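Local coordinates for protein C-1-tetrahydrofolate synthase, cytoplasmic, putative (Trypanosoma brucei, PDB 4CJX) that probably catalyses the NADP+-dependent oxidation of methylenetetrahydrofolate and the hydrolysis of the resulting methenyltetrahydrofolate in one-carbon metabolism, at residues D225-S230 with E246-G251; V188-G193 with V233-G238. All blocks are in the same frame, centred on the assembly; numbering follows the deposited sequence. Where two conformers were deposited one is given.

Both contacts belong to the NAD(P)-binding domain, with their centres 14 Å apart. Along the chain the segments come in the order 188-193, 225-230, 233-238, 246-251, so the segments of the two contacts alternate. Interaction 2 pairs the neighbouring parallel strands 186-190 and 232-235 of the sheet. Interaction 1 lies further from the centre of the chain, where helix 220-228 and the residues after it meet the loop between strands 232-235 and 253-256. They touch through I226 and S230, which pack on V188, and through V227, which lies against V233. Helix 220-228 thus covers the sheet face carrying V188 and L190, while the strand ends of interaction 2 lead to the NADP site.

Interaction 1. Residues D225-S230 with E246-G251; sequences DIVRAS and EWIKLG
With chi1 at 167°, V227 swings CG1 away from its own N and onto W247, while K249 runs fully extended alongside R228 and S230. V227 CG1 lies 3.6 Å from W247 CB and 4.0 Å from I248 CD1, a small apolar patch against helix 220-228. The indole also packs on L220, I223 and A224 of that helix. In the given conformer of R228, one of two, the guanidinium nears the indole obliquely at CD1, the planes 75° apart; a crystal neighbour also touches this arginine. R228 CA approaches W247 O at 3.3 Å in a CA-H...O contact. K249 CB comes to 3.5 Å from R228 O and 3.6 Å from S230 O, and its NZ continues to a salt bridge with D231. A water donates to V227 O at 2.6 Å and to S230 O at 2.8 Å, and accepts from K249 N at 2.9 Å. Within 225-230, S230 OG donates to I226 O, from the face of that carbonyl opposite A229 N. With no direct hydrogen bond between the segments, their backbones are joined through the water and otherwise meet by van der Waals contact; the lysine charge is met by D231 rather than across this contact.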
ATOM      1  N   ASP B 225      24.052   3.311   3.334  1.00 17.24           N
ATOM      2  CA  ASP B 225      24.173   1.875   3.341  1.00 18.45           C
ATOM      3  C   ASP B 225      23.148   1.201   2.402  1.00 16.78           C
ATOM      4  O   ASP B 225      23.471   0.276   1.682  1.00 16.26           O
ATOM      5  CB  ASP B 225      23.907   1.391   4.747  1.00 20.52           C
ATOM      6  CG  ASP B 225      24.216  -0.061   4.927  1.00 23.00           C
ATOM      7  OD1 ASP B 225      25.406  -0.451   4.730  1.00 26.03           O
ATOM      8  OD2 ASP B 225      23.285  -0.819   5.309  1.00 24.44           O
ATOM      9  N   ILE B 226      21.914   1.694   2.426  1.00 15.75           N
ATOM     10  CA  ILE B 226      20.852   1.120   1.639  1.00 14.81           C
ATOM     11  C   ILE B 226      21.083   1.412   0.151  1.00 14.15           C
ATOM     12  O   ILE B 226      21.015   0.504  -0.679  1.00 13.40           O
ATOM     13  CB  ILE B 226      19.477   1.586   2.181  1.00 14.57           C
ATOM     14  CG1 ILE B 226      19.208   0.843   3.511  1.00 15.41           C
ATOM     15  CG2 ILE B 226      18.356   1.295   1.165  1.00 13.82           C
ATOM     16  CD1 ILE B 226      18.158   1.487   4.403  1.00 15.49           C
ATOM     17  N   VAL B 227      21.392   2.670  -0.178  1.00 13.98           N
ATOM     18  CA  VAL B 227      21.632   3.067  -1.577  1.00 13.73           C
ATOM     19  C   VAL B 227      22.825   2.265  -2.142  1.00 13.99           C
ATOM     20  O   VAL B 227      22.796   1.842  -3.298  1.00 13.45           O
ATOM     21  CB  VAL B 227      21.919   4.601  -1.710  1.00 13.63           C
ATOM     22  CG1 VAL B 227      22.482   4.951  -3.073  1.00 13.76           C
ATOM     23  CG2 VAL B 227      20.670   5.422  -1.426  1.00 13.59           C
ATOM     24  N   ARG B 228      23.863   2.070  -1.331  1.00 14.78           N
ATOM     25  CA  ARG B 228      25.071   1.346  -1.761  0.60 15.65           C
ATOM     26  C   ARG B 228      24.757  -0.078  -2.191  1.00 15.82           C
ATOM     27  O   ARG B 228      25.446  -0.675  -3.032  1.00 16.22           O
ATOM     28  CB  ARG B 228      26.106   1.288  -0.635  0.60 16.64           C
ATOM     29  CG  ARG B 228      26.920   2.553  -0.460  0.60 17.12           C
ATOM     30  CD  ARG B 228      27.963   2.399   0.642  0.60 18.26           C
ATOM     31  NE  ARG B 228      28.535   3.702   0.979  0.60 18.75           N
ATOM     32  CZ  ARG B 228      28.544   4.266   2.185  0.60 19.21           C
ATOM     33  NH1 ARG B 228      28.045   3.638   3.249  0.60 19.33           N
ATOM     34  NH2 ARG B 228      29.078   5.478   2.322  0.60 19.58           N
ATOM     35  N   ALA B 229      23.715  -0.640  -1.602  1.00 15.81           N
ATOM     36  CA  ALA B 229      23.371  -2.007  -1.901  1.00 16.10           C
ATOM     37  C   ALA B 229      22.294  -2.112  -2.995  1.00 15.70           C
ATOM     38  O   ALA B 229      21.884  -3.218  -3.349  1.00 16.21           O
ATOM     39  CB  ALA B 229      22.919  -2.690  -0.611  1.00 16.47           C
ATOM     40  N   SER B 230      21.804  -0.994  -3.518  1.00 15.00           N
ATOM     41  CA  SER B 230      20.652  -1.048  -4.378  1.00 14.66           C
ATOM     42  C   SER B 230      21.009  -1.068  -5.872  1.00 14.71           C
ATOM     43  O   SER B 230      21.760  -0.234  -6.349  1.00 15.28           O
ATOM     44  CB  SER B 230      19.715   0.129  -4.090  1.00 14.37           C
ATOM     45  OG  SER B 230      19.454   0.265  -2.705  1.00 14.59           O
ATOM     46  N   GLU B 246      28.390   9.180  -4.756  1.00 19.20           N
ATOM     47  CA  GLU B 246      29.373   8.171  -4.377  1.00 20.83           C
ATOM     48  C   GLU B 246      28.696   6.999  -3.679  1.00 19.62           C
ATOM     49  O   GLU B 246      29.301   5.977  -3.498  1.00 19.67           O
ATOM     50  CB  GLU B 246      30.475   8.758  -3.477  1.00 23.50           C
ATOM     51  CG  GLU B 246      29.969   9.542  -2.266  1.00 25.56           C
ATOM     52  CD  GLU B 246      29.749  11.058  -2.513  1.00 28.37           C
ATOM     53  OE1 GLU B 246      29.486  11.513  -3.683  1.00 28.17           O
ATOM     54  OE2 GLU B 246      29.819  11.806  -1.491  1.00 31.90           O
ATOM     55  N   TRP B 247      27.448   7.154  -3.260  1.00 18.13           N
ATOM     56  CA  TRP B 247      26.711   6.001  -2.726  1.00 17.42           C
ATOM     57  C   TRP B 247      26.211   5.078  -3.827  1.00 16.73           C
ATOM     58  O   TRP B 247      25.865   3.930  -3.578  1.00 16.79           O
ATOM     59  CB  TRP B 247      25.504   6.467  -1.930  1.00 16.99           C
ATOM     60  CG  TRP B 247      25.793   7.383  -0.812  1.00 17.49           C
ATOM     61  CD1 TRP B 247      27.006   7.594  -0.175  1.00 18.42           C
ATOM     62  CD2 TRP B 247      24.842   8.169  -0.129  1.00 17.18           C
ATOM     63  NE1 TRP B 247      26.844   8.503   0.832  1.00 18.67           N
ATOM     64  CE2 TRP B 247      25.524   8.876   0.875  1.00 18.07           C
ATOM     65  CE3 TRP B 247      23.459   8.358  -0.278  1.00 16.62           C
ATOM     66  CZ2 TRP B 247      24.875   9.748   1.726  1.00 18.32           C
ATOM     67  CZ3 TRP B 247      22.823   9.219   0.565  1.00 16.90           C
ATOM     68  CH2 TRP B 247      23.524   9.898   1.560  1.00 17.70           C
ATOM     69  N   ILE B 248      26.136   5.563  -5.051  1.00 16.46           N
ATOM     70  CA  ILE B 248      25.457   4.800  -6.100  1.00 16.23           C
ATOM     71  C   ILE B 248      26.272   3.568  -6.418  1.00 16.84           C
ATOM     72  O   ILE B 248      27.461   3.687  -6.651  1.00 17.13           O
ATOM     73  CB  ILE B 248      25.296   5.640  -7.386  1.00 16.23           C
ATOM     74  CG1 ILE B 248      24.447   6.890  -7.114  1.00 15.61           C
ATOM     75  CG2 ILE B 248      24.692   4.795  -8.516  1.00 16.50           C
ATOM     76  CD1 ILE B 248      23.026   6.633  -6.675  1.00 15.00           C
ATOM     77  N   LYS B 249      25.612   2.407  -6.449  1.00 16.49           N
ATOM     78  CA  LYS B 249      26.247   1.145  -6.793  1.00 17.33           C
ATOM     79  C   LYS B 249      26.588   1.139  -8.275  1.00 17.69           C
ATOM     80  O   LYS B 249      25.769   1.541  -9.131  1.00 16.72           O
ATOM     81  CB  LYS B 249      25.303  -0.033  -6.479  1.00 17.77           C
ATOM     82  CG  LYS B 249      25.863  -1.411  -6.830  1.00 18.91           C
ATOM     83  CD  LYS B 249      24.829  -2.489  -6.586  1.00 19.13           C
ATOM     84  CE  LYS B 249      25.303  -3.824  -7.093  1.00 20.40           C
ATOM     85  NZ  LYS B 249      24.452  -4.893  -6.503  1.00 21.18           N
ATOM     86  N   LEU B 250      27.794   0.666  -8.584  1.00 18.47           N
ATOM     87  CA  LEU B 250      28.287   0.690  -9.947  1.00 18.78           C
ATOM     88  C   LEU B 250      27.330  -0.108 -10.827  1.00 17.94           C
ATOM     89  O   LEU B 250      27.023  -1.251 -10.537  1.00 18.13           O
ATOM     90  CB  LEU B 250      29.728   0.134 -10.033  1.00 20.45           C
ATOM     91  CG  LEU B 250      30.772   0.882  -9.188  1.00 21.26           C
ATOM     92  CD1 LEU B 250      32.110   0.167  -9.098  1.00 23.17           C
ATOM     93  CD2 LEU B 250      30.975   2.253  -9.775  1.00 21.68           C
ATOM     94  N   GLY B 251      26.835   0.514 -11.890  1.00 17.36           N
ATOM     95  CA  GLY B 251      25.889  -0.144 -12.799  1.00 17.12           C
ATOM     96  C   GLY B 251      24.426  -0.042 -12.374  1.00 16.10           C
ATOM     97  O   GLY B 251      23.550  -0.627 -13.013  1.00 16.34           O
TER
HETATM   98  O   HOH W   1      22.797   2.340  -5.854  1.00 13.04           O

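Interaction 2. Residues V188-G193 with V233-G238; sequences VVLGRG and VVSAAG
V188 O receives the N-H of V234 at 2.9 Å in an almost straight bond (177°), and V234 returns the link with its own carbonyl: V234 O accepts from L190 N at 2.9 Å. L190 O then takes A236 N at 2.7 Å, a more bent bond (147°) where the chain leaves the strand. Past it, a water accepts from G193 N at 2.8 Å and donates to A236 O at 2.8 Å, linking the loops. G191, without a side chain, lies close against A236 and A237. This is the parallel ladder of two neighbouring strands in a Rossmann-type NAD(P)-binding domain, whose strand ends lead to the NADP site, to which R192 belongs; A237 lies close to S216 and A236 to A196, two further residues of that site. At the same end D276 OD2 accepts from S235 OG, A237 N and G238 N, three bonds that hold the loop after strand 232-235. On the face carrying V188, L190, V233 and S235, V188 CG1 stands between its own backbone N and carbonyl carbon (chi1 59°), side by side with V233 CG2 at 4.0 Å. L190 CD1 spans two residues, 3.9 Å from V233 CG1 and 3.7 Å from S235 OG; helix 220-228 covers this face through I226 and I223. V189 and V234 point to the other face, where L204 of helix 197-206 packs on both.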
ATOM      1  N   VAL B 188      15.710   0.607  -3.808  1.00 12.56           N
ATOM      2  CA  VAL B 188      15.379   1.589  -2.777  1.00 12.01           C
ATOM      3  C   VAL B 188      14.511   2.692  -3.360  1.00 11.65           C
ATOM      4  O   VAL B 188      14.803   3.245  -4.430  1.00 11.36           O
ATOM      5  CB  VAL B 188      16.588   2.233  -2.050  1.00 11.84           C
ATOM      6  CG1 VAL B 188      17.520   2.947  -2.996  1.00 11.54           C
ATOM      7  CG2 VAL B 188      16.109   3.242  -1.020  1.00 11.87           C
ATOM      8  N   VAL B 189      13.435   2.976  -2.644  1.00 11.71           N
ATOM      9  CA  VAL B 189      12.549   4.073  -2.936  1.00 11.87           C
ATOM     10  C   VAL B 189      12.737   5.048  -1.768  1.00 11.99           C
ATOM     11  O   VAL B 189      12.553   4.663  -0.614  1.00 12.27           O
ATOM     12  CB  VAL B 189      11.077   3.605  -2.975  1.00 12.36           C
ATOM     13  CG1 VAL B 189      10.147   4.764  -3.262  1.00 12.90           C
ATOM     14  CG2 VAL B 189      10.886   2.569  -4.057  1.00 12.59           C
ATOM     15  N   LEU B 190      13.123   6.286  -2.069  1.00 11.66           N
ATOM     16  CA  LEU B 190      13.207   7.341  -1.072  1.00 12.10           C
ATOM     17  C   LEU B 190      11.936   8.208  -1.183  1.00 12.47           C
ATOM     18  O   LEU B 190      11.617   8.753  -2.273  1.00 12.15           O
ATOM     19  CB  LEU B 190      14.457   8.188  -1.284  1.00 12.01           C
ATOM     20  CG  LEU B 190      15.805   7.430  -1.263  1.00 11.97           C
ATOM     21  CD1 LEU B 190      16.185   6.969  -2.661  1.00 11.61           C
ATOM     22  CD2 LEU B 190      16.948   8.237  -0.617  1.00 12.34           C
ATOM     23  N   GLY B 191      11.219   8.330  -0.074  1.00 13.25           N
ATOM     24  CA  GLY B 191       9.962   9.078  -0.036  1.00 14.16           C
ATOM     25  C   GLY B 191       8.763   8.168  -0.190  1.00 15.07           C
ATOM     26  O   GLY B 191       8.856   7.085  -0.753  1.00 14.62           O
ATOM     27  N   ARG B 192       7.631   8.600   0.338  1.00 16.98           N
ATOM     28  CA  ARG B 192       6.439   7.775   0.357  1.00 18.36           C
ATOM     29  C   ARG B 192       5.199   8.620   0.041  1.00 19.22           C
ATOM     30  O   ARG B 192       4.153   8.431   0.645  1.00 19.78           O
ATOM     31  CB  ARG B 192       6.326   7.094   1.726  1.00 19.42           C
ATOM     32  CG  ARG B 192       5.402   5.901   1.770  1.00 20.76           C
ATOM     33  CD  ARG B 192       5.777   4.979   2.912  1.00 21.35           C
ATOM     34  NE  ARG B 192       4.771   3.966   3.121  1.00 22.15           N
ATOM     35  CZ  ARG B 192       3.721   4.062   3.939  1.00 22.69           C
ATOM     36  NH1 ARG B 192       3.494   5.146   4.659  1.00 22.31           N
ATOM     37  NH2 ARG B 192       2.879   3.032   4.031  1.00 23.90           N
ATOM     38  N   GLY B 193       5.312   9.491  -0.958  1.00 18.83           N
ATOM     39  CA  GLY B 193       4.195  10.328  -1.388  1.00 19.52           C
ATOM     40  C   GLY B 193       3.065   9.556  -2.077  1.00 20.30           C
ATOM     41  O   GLY B 193       3.313   8.626  -2.849  1.00 18.60           O
ATOM     42  N   VAL B 233      17.547   2.746  -7.939  1.00 12.32           N
ATOM     43  CA  VAL B 233      17.252   3.838  -7.031  1.00 12.45           C
ATOM     44  C   VAL B 233      16.117   4.706  -7.612  1.00 11.99           C
ATOM     45  O   VAL B 233      16.245   5.244  -8.720  1.00 11.61           O
ATOM     46  CB  VAL B 233      18.473   4.754  -6.794  1.00 13.08           C
ATOM     47  CG1 VAL B 233      18.058   5.955  -5.936  1.00 13.32           C
ATOM     48  CG2 VAL B 233      19.665   3.997  -6.176  1.00 13.31           C
ATOM     49  N   VAL B 234      15.027   4.814  -6.859  1.00 11.78           N
ATOM     50  CA  VAL B 234      13.954   5.714  -7.168  1.00 11.81           C
ATOM     51  C   VAL B 234      13.821   6.716  -6.055  1.00 11.85           C
ATOM     52  O   VAL B 234      13.284   6.417  -4.991  1.00 11.11           O
ATOM     53  CB  VAL B 234      12.602   5.006  -7.325  1.00 12.25           C
ATOM     54  CG1 VAL B 234      11.555   6.032  -7.696  1.00 12.24           C
ATOM     55  CG2 VAL B 234      12.700   3.901  -8.379  1.00 12.61           C
ATOM     56  N   SER B 235      14.286   7.938  -6.335  1.00 11.94           N
ATOM     57  CA  SER B 235      14.274   8.999  -5.357  1.00 12.47           C
ATOM     58  C   SER B 235      13.113   9.970  -5.582  1.00 12.72           C
ATOM     59  O   SER B 235      13.086  10.681  -6.570  1.00 13.04           O
ATOM     60  CB  SER B 235      15.592   9.781  -5.381  1.00 12.55           C
ATOM     61  OG  SER B 235      15.750  10.386  -4.115  1.00 13.22           O
ATOM     62  N   ALA B 236      12.212  10.030  -4.615  1.00 13.02           N
ATOM     63  CA  ALA B 236      11.012  10.869  -4.699  1.00 13.46           C
ATOM     64  C   ALA B 236      10.758  11.531  -3.353  1.00 14.12           C
ATOM     65  O   ALA B 236       9.634  11.547  -2.831  1.00 14.59           O
ATOM     66  CB  ALA B 236       9.829  10.012  -5.115  1.00 13.50           C
ATOM     67  N   ALA B 237      11.813  12.076  -2.779  1.00 14.56           N
ATOM     68  CA  ALA B 237      11.753  12.658  -1.444  1.00 15.90           C
ATOM     69  C   ALA B 237      11.659  14.173  -1.467  1.00 16.98           C
ATOM     70  O   ALA B 237      11.295  14.751  -0.472  1.00 18.47           O
ATOM     71  CB  ALA B 237      12.975  12.225  -0.639  1.00 16.07           C
ATOM     72  N   GLY B 238      12.023  14.817  -2.579  1.00 17.34           N
ATOM     73  CA  GLY B 238      11.910  16.283  -2.694  1.00 18.06           C
ATOM     74  C   GLY B 238      12.918  16.974  -1.803  1.00 18.70           C
ATOM     75  O   GLY B 238      12.578  17.833  -0.993  1.00 19.00           O
TER
HETATM   76  O   HOH W   2       7.007  10.456  -2.923  1.00 13.49           O